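Local coordinates for IG hypothetical 16092 (Bacillus cereus ATCC 14579, PDB 1YQH), which is of unknown function but belongs to the UPF0045 (DUF77) family of thiamine-binding-like proteins and so may bind thiamine or a related small molecule, at residues Q7-F12 against T88-D93; D28-V33 against K62-A67. All coordinates share one frame; numbering follows the deposited sequence.

Overall arrangement
Both contacts lie in the same small alpha/beta fold, on opposite sides of the chain's centre, with centres about 20 Å apart. Contact 1 is mostly buried and joins segment 7-12 to the segment leading into helix 92-96; backbone carbonyls and a threonine hydroxyl do much of the joining, with one apolar touch beside them. Contact 2, partly buried, packs helix 23-36 against helix 54-70 through alanines and a valine, without a hydrogen bond between its segments. The two meet at Phe12, whose CE1 lies 3.7 Å from Ala64 CB, so strand 8-17 serves both. Along the chain contact 2 is nested inside the loop that contact 1 closes, and both reach the second subunit.

Contact 1: Q7-F12 against T88-D93; sequences QVTMSF and TGVTID
Thr9 reaches Val90 and Ile92 with both branches of its side chain: with chi1 at -62°, OG1 stands beside its own backbone N, anti to the carbonyl carbon, while CG2 lies anti to that N. In Val90 a chi1 of 54° sets CG1 between the backbone N and the carbonyl carbon, and this methyl rests against the strand backbone, 3.7 Å from Thr9 N. The hydroxyl OG1 of Thr9 gives its proton to Val90 O at 3.0 Å, arriving from above the carbonyl plane at a C=O...OG1 angle of 101°. Its other branch, CG2, touches Ile92 CG1 at 3.9 Å, the two side chains crossing at about a right angle. Two residues back along the chain from Thr9, Gln7 O accepts a hydrogen bond from Val90 N over 3.2 Å, and Gly89 CA adds a CH...O contact to the same oxygen at 3.4 Å. Gln7 O thus meets two successive groups of the 88-93 segment. Thr91 occupies the N-cap position of the helix that follows, and its side chain caps a backbone N there. Strand 8-17 runs between strands 48-52 and 75-84 of the antiparallel sheet, and Val8 and Met10 pack on Leu57 of helix 54-70. Ile92 lies on Thr49 of strand 48-52, and Ala45 of the second subunit packs on both Thr9 and Ile92.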
loop_
_atom_site.group_PDB
_atom_site.type_symbol
_atom_site.label_atom_id
_atom_site.label_comp_id
_atom_site.label_asym_id
_atom_site.label_seq_id
_atom_site.Cartn_x
_atom_site.Cartn_y
_atom_site.Cartn_z
ATOM N N GLN A 7 -20.164 -4.351 -7.474
ATOM C CA GLN A 7 -18.785 -4.232 -7.924
ATOM C C GLN A 7 -17.877 -3.707 -6.822
ATOM O O GLN A 7 -18.324 -3.004 -5.916
ATOM C CB GLN A 7 -18.693 -3.309 -9.135
ATOM C CG GLN A 7 -18.982 -4.007 -10.456
ATOM C CD GLN A 7 -19.053 -3.047 -11.626
ATOM O OE1 GLN A 7 -18.708 -3.401 -12.749
ATOM N NE2 GLN A 7 -19.498 -1.826 -11.369
ATOM N N VAL A 8 -16.607 -4.080 -6.909
ATOM C CA VAL A 8 -15.553 -3.405 -6.155
ATOM C C VAL A 8 -14.663 -2.703 -7.182
ATOM O O VAL A 8 -14.685 -3.014 -8.388
ATOM C CB VAL A 8 -14.691 -4.358 -5.245
ATOM C CG1 VAL A 8 -15.575 -5.126 -4.270
ATOM C CG2 VAL A 8 -13.828 -5.318 -6.068
ATOM N N THR A 9 -13.901 -1.735 -6.703
ATOM C CA THR A 9 -12.797 -1.178 -7.453
ATOM C C THR A 9 -11.529 -1.521 -6.645
ATOM O O THR A 9 -11.557 -1.538 -5.413
ATOM C CB THR A 9 -13.007 0.346 -7.656
ATOM O OG1 THR A 9 -14.221 0.552 -8.414
ATOM C CG2 THR A 9 -11.849 0.969 -8.414
HETATM N N MSE A 10 -10.445 -1.827 -7.346
HETATM C CA MSE A 10 -9.223 -2.313 -6.723
HETATM C C MSE A 10 -8.044 -1.769 -7.528
HETATM O O MSE A 10 -8.187 -1.491 -8.722
HETATM C CB MSE A 10 -9.238 -3.842 -6.791
HETATM C CG MSE A 10 -8.109 -4.551 -6.095
HETATM SE SE MSE A 10 -8.282 -6.456 -6.408
HETATM C CE MSE A 10 -9.973 -6.808 -5.453
ATOM N N SER A 11 -6.901 -1.567 -6.876
ATOM C CA SER A 11 -5.663 -1.429 -7.612
ATOM C C SER A 11 -4.654 -2.425 -7.095
ATOM O O SER A 11 -4.764 -2.904 -5.955
ATOM C CB SER A 11 -5.109 0.003 -7.545
ATOM O OG SER A 11 -4.696 0.335 -6.234
ATOM N N PHE A 12 -3.684 -2.765 -7.934
ATOM C CA PHE A 12 -2.634 -3.662 -7.487
ATOM C C PHE A 12 -1.364 -3.418 -8.262
ATOM O O PHE A 12 -1.374 -2.848 -9.368
ATOM C CB PHE A 12 -3.077 -5.141 -7.628
ATOM C CG PHE A 12 -2.833 -5.733 -9.001
ATOM C CD1 PHE A 12 -1.742 -6.584 -9.225
ATOM C CD2 PHE A 12 -3.692 -5.449 -10.069
ATOM C CE1 PHE A 12 -1.502 -7.141 -10.480
ATOM C CE2 PHE A 12 -3.462 -6.005 -11.330
ATOM C CZ PHE A 12 -2.368 -6.851 -11.542
ATOM N N THR A 88 -23.996 -1.007 -2.318
ATOM C CA THR A 88 -24.379 -0.386 -3.593
ATOM C C THR A 88 -23.256 -0.397 -4.631
ATOM O O THR A 88 -23.456 0.024 -5.780
ATOM C CB THR A 88 -24.853 1.047 -3.379
ATOM O OG1 THR A 88 -23.841 1.758 -2.653
ATOM C CG2 THR A 88 -26.168 1.058 -2.584
ATOM N N GLY A 89 -22.094 -0.900 -4.228
ATOM C CA GLY A 89 -20.957 -1.044 -5.143
ATOM C C GLY A 89 -20.192 0.252 -5.303
ATOM O O GLY A 89 -20.662 1.322 -4.900
ATOM N N VAL A 90 -19.007 0.149 -5.889
ATOM C CA VAL A 90 -18.174 1.319 -6.171
ATOM C C VAL A 90 -17.530 1.106 -7.543
ATOM O O VAL A 90 -17.130 -0.012 -7.881
ATOM C CB VAL A 90 -17.117 1.556 -5.060
ATOM C CG1 VAL A 90 -16.283 0.315 -4.835
ATOM C CG2 VAL A 90 -16.242 2.796 -5.366
ATOM N N THR A 91 -17.451 2.184 -8.319
ATOM C CA THR A 91 -16.973 2.139 -9.695
ATOM C C THR A 91 -15.816 3.104 -9.916
ATOM O O THR A 91 -15.622 4.054 -9.151
ATOM C CB THR A 91 -18.093 2.498 -10.705
ATOM O OG1 THR A 91 -18.561 3.826 -10.442
ATOM C CG2 THR A 91 -19.252 1.497 -10.611
ATOM N N ILE A 92 -15.055 2.856 -10.979
ATOM C CA ILE A 92 -13.982 3.754 -11.363
ATOM C C ILE A 92 -14.561 5.140 -11.679
ATOM O O ILE A 92 -14.073 6.166 -11.195
ATOM C CB ILE A 92 -13.214 3.207 -12.577
ATOM C CG1 ILE A 92 -12.436 1.943 -12.169
ATOM C CG2 ILE A 92 -12.278 4.292 -13.156
ATOM C CD1 ILE A 92 -11.804 1.132 -13.333
ATOM N N ASP A 93 -15.613 5.153 -12.486
ATOM C CA ASP A 93 -16.173 6.418 -12.964
ATOM C C ASP A 93 -16.629 7.327 -11.828
ATOM O O ASP A 93 -16.433 8.531 -11.890
ATOM C CB ASP A 93 -17.288 6.167 -13.977
ATOM C CG ASP A 93 -16.761 5.642 -15.304
ATOM O OD1 ASP A 93 -15.545 5.728 -15.544
ATOM O OD2 ASP A 93 -17.566 5.155 -16.129
#

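Contact 2: D28-V33 against K62-A67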
loop_
_atom_site.group_PDB
_atom_site.type_symbol
_atom_site.label_atom_id
_atom_site.label_comp_id
_atom_site.label_asym_id
_atom_site.label_seq_id
_atom_site.Cartn_x
_atom_site.Cartn_y
_atom_site.Cartn_z
ATOM N N ASP A 28 5.305 -7.569 -17.661
ATOM C CA ASP A 28 4.471 -7.673 -18.851
ATOM C C ASP A 28 3.597 -8.940 -18.865
ATOM O O ASP A 28 2.513 -8.947 -19.451
ATOM C CB ASP A 28 5.346 -7.611 -20.096
ATOM C CG ASP A 28 4.543 -7.467 -21.353
ATOM O OD1 ASP A 28 3.869 -6.428 -21.522
ATOM O OD2 ASP A 28 4.597 -8.391 -22.176
ATOM N N LYS A 29 4.064 -10.003 -18.213
ATOM C CA LYS A 29 3.293 -11.236 -18.115
ATOM C C LYS A 29 2.178 -11.106 -17.075
ATOM O O LYS A 29 1.100 -11.693 -17.229
ATOM C CB LYS A 29 4.208 -12.424 -17.803
ATOM C CG LYS A 29 5.269 -12.703 -18.889
ATOM C CD LYS A 29 4.677 -12.892 -20.287
ATOM C CE LYS A 29 3.974 -14.218 -20.453
ATOM N NZ LYS A 29 3.519 -14.436 -21.875
ATOM N N ALA A 30 2.435 -10.331 -16.025
ATOM C CA ALA A 30 1.397 -10.034 -15.038
ATOM C C ALA A 30 0.302 -9.175 -15.671
ATOM O O ALA A 30 -0.883 -9.459 -15.508
ATOM C CB ALA A 30 1.991 -9.341 -13.807
ATOM N N ILE A 31 0.687 -8.141 -16.418
ATOM C CA ILE A 31 -0.326 -7.293 -17.068
ATOM C C ILE A 31 -1.112 -8.089 -18.123
ATOM O O ILE A 31 -2.315 -7.871 -18.305
ATOM C CB ILE A 31 0.302 -5.995 -17.632
ATOM C CG1 ILE A 31 0.941 -5.170 -16.501
ATOM C CG2 ILE A 31 -0.746 -5.171 -18.403
ATOM C CD1 ILE A 31 -0.019 -4.738 -15.423
ATOM N N GLU A 32 -0.451 -9.040 -18.786
ATOM C CA GLU A 32 -1.138 -9.914 -19.748
ATOM C C GLU A 32 -2.315 -10.644 -19.085
ATOM O O GLU A 32 -3.396 -10.785 -19.680
ATOM C CB GLU A 32 -0.157 -10.911 -20.359
ATOM C CG GLU A 32 -0.740 -11.751 -21.483
ATOM C CD GLU A 32 0.298 -12.661 -22.110
ATOM O OE1 GLU A 32 0.540 -12.525 -23.328
ATOM O OE2 GLU A 32 0.877 -13.496 -21.381
ATOM N N VAL A 33 -2.122 -11.095 -17.848
ATOM C CA VAL A 33 -3.213 -11.743 -17.118
ATOM C C VAL A 33 -4.405 -10.781 -17.006
ATOM O O VAL A 33 -5.546 -11.168 -17.273
ATOM C CB VAL A 33 -2.768 -12.223 -15.722
ATOM C CG1 VAL A 33 -3.969 -12.695 -14.899
ATOM C CG2 VAL A 33 -1.719 -13.340 -15.853
ATOM N N LYS A 62 -3.989 -12.888 -8.034
ATOM C CA LYS A 62 -3.269 -14.138 -7.743
ATOM C C LYS A 62 -2.598 -14.697 -8.993
ATOM O O LYS A 62 -1.446 -15.132 -8.961
ATOM C CB LYS A 62 -4.225 -15.175 -7.151
ATOM C CG LYS A 62 -4.637 -14.822 -5.736
ATOM C CD LYS A 62 -5.894 -15.560 -5.308
ATOM C CE LYS A 62 -5.645 -17.031 -5.158
ATOM N NZ LYS A 62 -6.868 -17.757 -4.670
ATOM N N ARG A 63 -3.314 -14.664 -10.108
ATOM C CA ARG A 63 -2.751 -15.228 -11.325
ATOM C C ARG A 63 -1.669 -14.325 -11.899
ATOM O O ARG A 63 -0.726 -14.819 -12.524
ATOM C CB ARG A 63 -3.845 -15.569 -12.332
ATOM C CG ARG A 63 -4.638 -16.783 -11.866
ATOM C CD ARG A 63 -5.636 -17.253 -12.893
ATOM N NE ARG A 63 -6.711 -16.291 -13.038
ATOM C CZ ARG A 63 -6.852 -15.524 -14.104
ATOM N NH1 ARG A 63 -5.996 -15.644 -15.101
ATOM N NH2 ARG A 63 -7.849 -14.654 -14.171
ATOM N N ALA A 64 -1.801 -13.016 -11.651
ATOM C CA ALA A 64 -0.816 -12.021 -12.105
ATOM C C ALA A 64 0.493 -12.248 -11.377
ATOM O O ALA A 64 1.546 -12.306 -11.999
ATOM C CB ALA A 64 -1.319 -10.587 -11.852
ATOM N N GLN A 65 0.431 -12.388 -10.050
ATOM C CA GLN A 65 1.671 -12.647 -9.312
ATOM C C GLN A 65 2.278 -14.012 -9.688
ATOM O O GLN A 65 3.493 -14.136 -9.797
ATOM C CB GLN A 65 1.515 -12.424 -7.799
ATOM C CG GLN A 65 0.838 -13.500 -7.049
ATOM C CD GLN A 65 0.790 -13.273 -5.524
ATOM O OE1 GLN A 65 1.314 -12.292 -4.970
ATOM N NE2 GLN A 65 0.149 -14.195 -4.850
ATOM N N GLN A 66 1.438 -15.025 -9.932
ATOM C CA GLN A 66 1.961 -16.311 -10.384
ATOM C C GLN A 66 2.596 -16.187 -11.770
ATOM O O GLN A 66 3.616 -16.826 -12.040
ATOM C CB GLN A 66 0.883 -17.416 -10.368
ATOM C CG GLN A 66 1.413 -18.789 -10.788
ATOM C CD GLN A 66 2.497 -19.313 -9.873
ATOM O OE1 GLN A 66 3.527 -19.820 -10.334
ATOM N NE2 GLN A 66 2.272 -19.211 -8.570
ATOM N N ALA A 67 2.011 -15.363 -12.642
ATOM C CA ALA A 67 2.605 -15.140 -13.976
ATOM C C ALA A 67 4.040 -14.606 -13.864
ATOM O O ALA A 67 4.904 -14.963 -14.674
ATOM C CB ALA A 67 1.744 -14.202 -14.820
#
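The segments 28-33 and 62-67 of helices 23-36 and 54-70 run nearly antiparallel, at 153° between their directions, and their axes come within 7.6 Å, a close approach that brings Ala30 and Ala64 CA atoms to 4.2 Å. Small side chains make this possible: Ala30 CB meets Ala64 CB at 4.0 Å and also lies against the carbonyl oxygen Ala64 O. One turn on, Val33 is directed toward the other helix and divides its two methyls. CG1 stands anti to the backbone N (chi1 171°) and goes to Arg63, touching its CB. Val33 CG1 also comes within 3.6 Å of Arg63 NH1, and Val33 CG2 packs on Ala67 CB at 3.7 Å. In the ferredoxin-like alpha/beta sandwich to which this topology corresponds, two helices cover one face of an antiparallel sheet, and here strand 8-17 lies beneath both, Ala30 meeting Val14 and Ala64 meeting Phe12. Ala67 CB also sits 3.5 Å from Lys29 O. The ammonium of Lys29 turns away to its own helix, where NZ forms a salt bridge with Glu32 OE2 at 2.8 Å, while Arg63 NE is paired with Asp59. From helix 54-70, Lys62 makes a salt bridge to Asp55 of the third subunit.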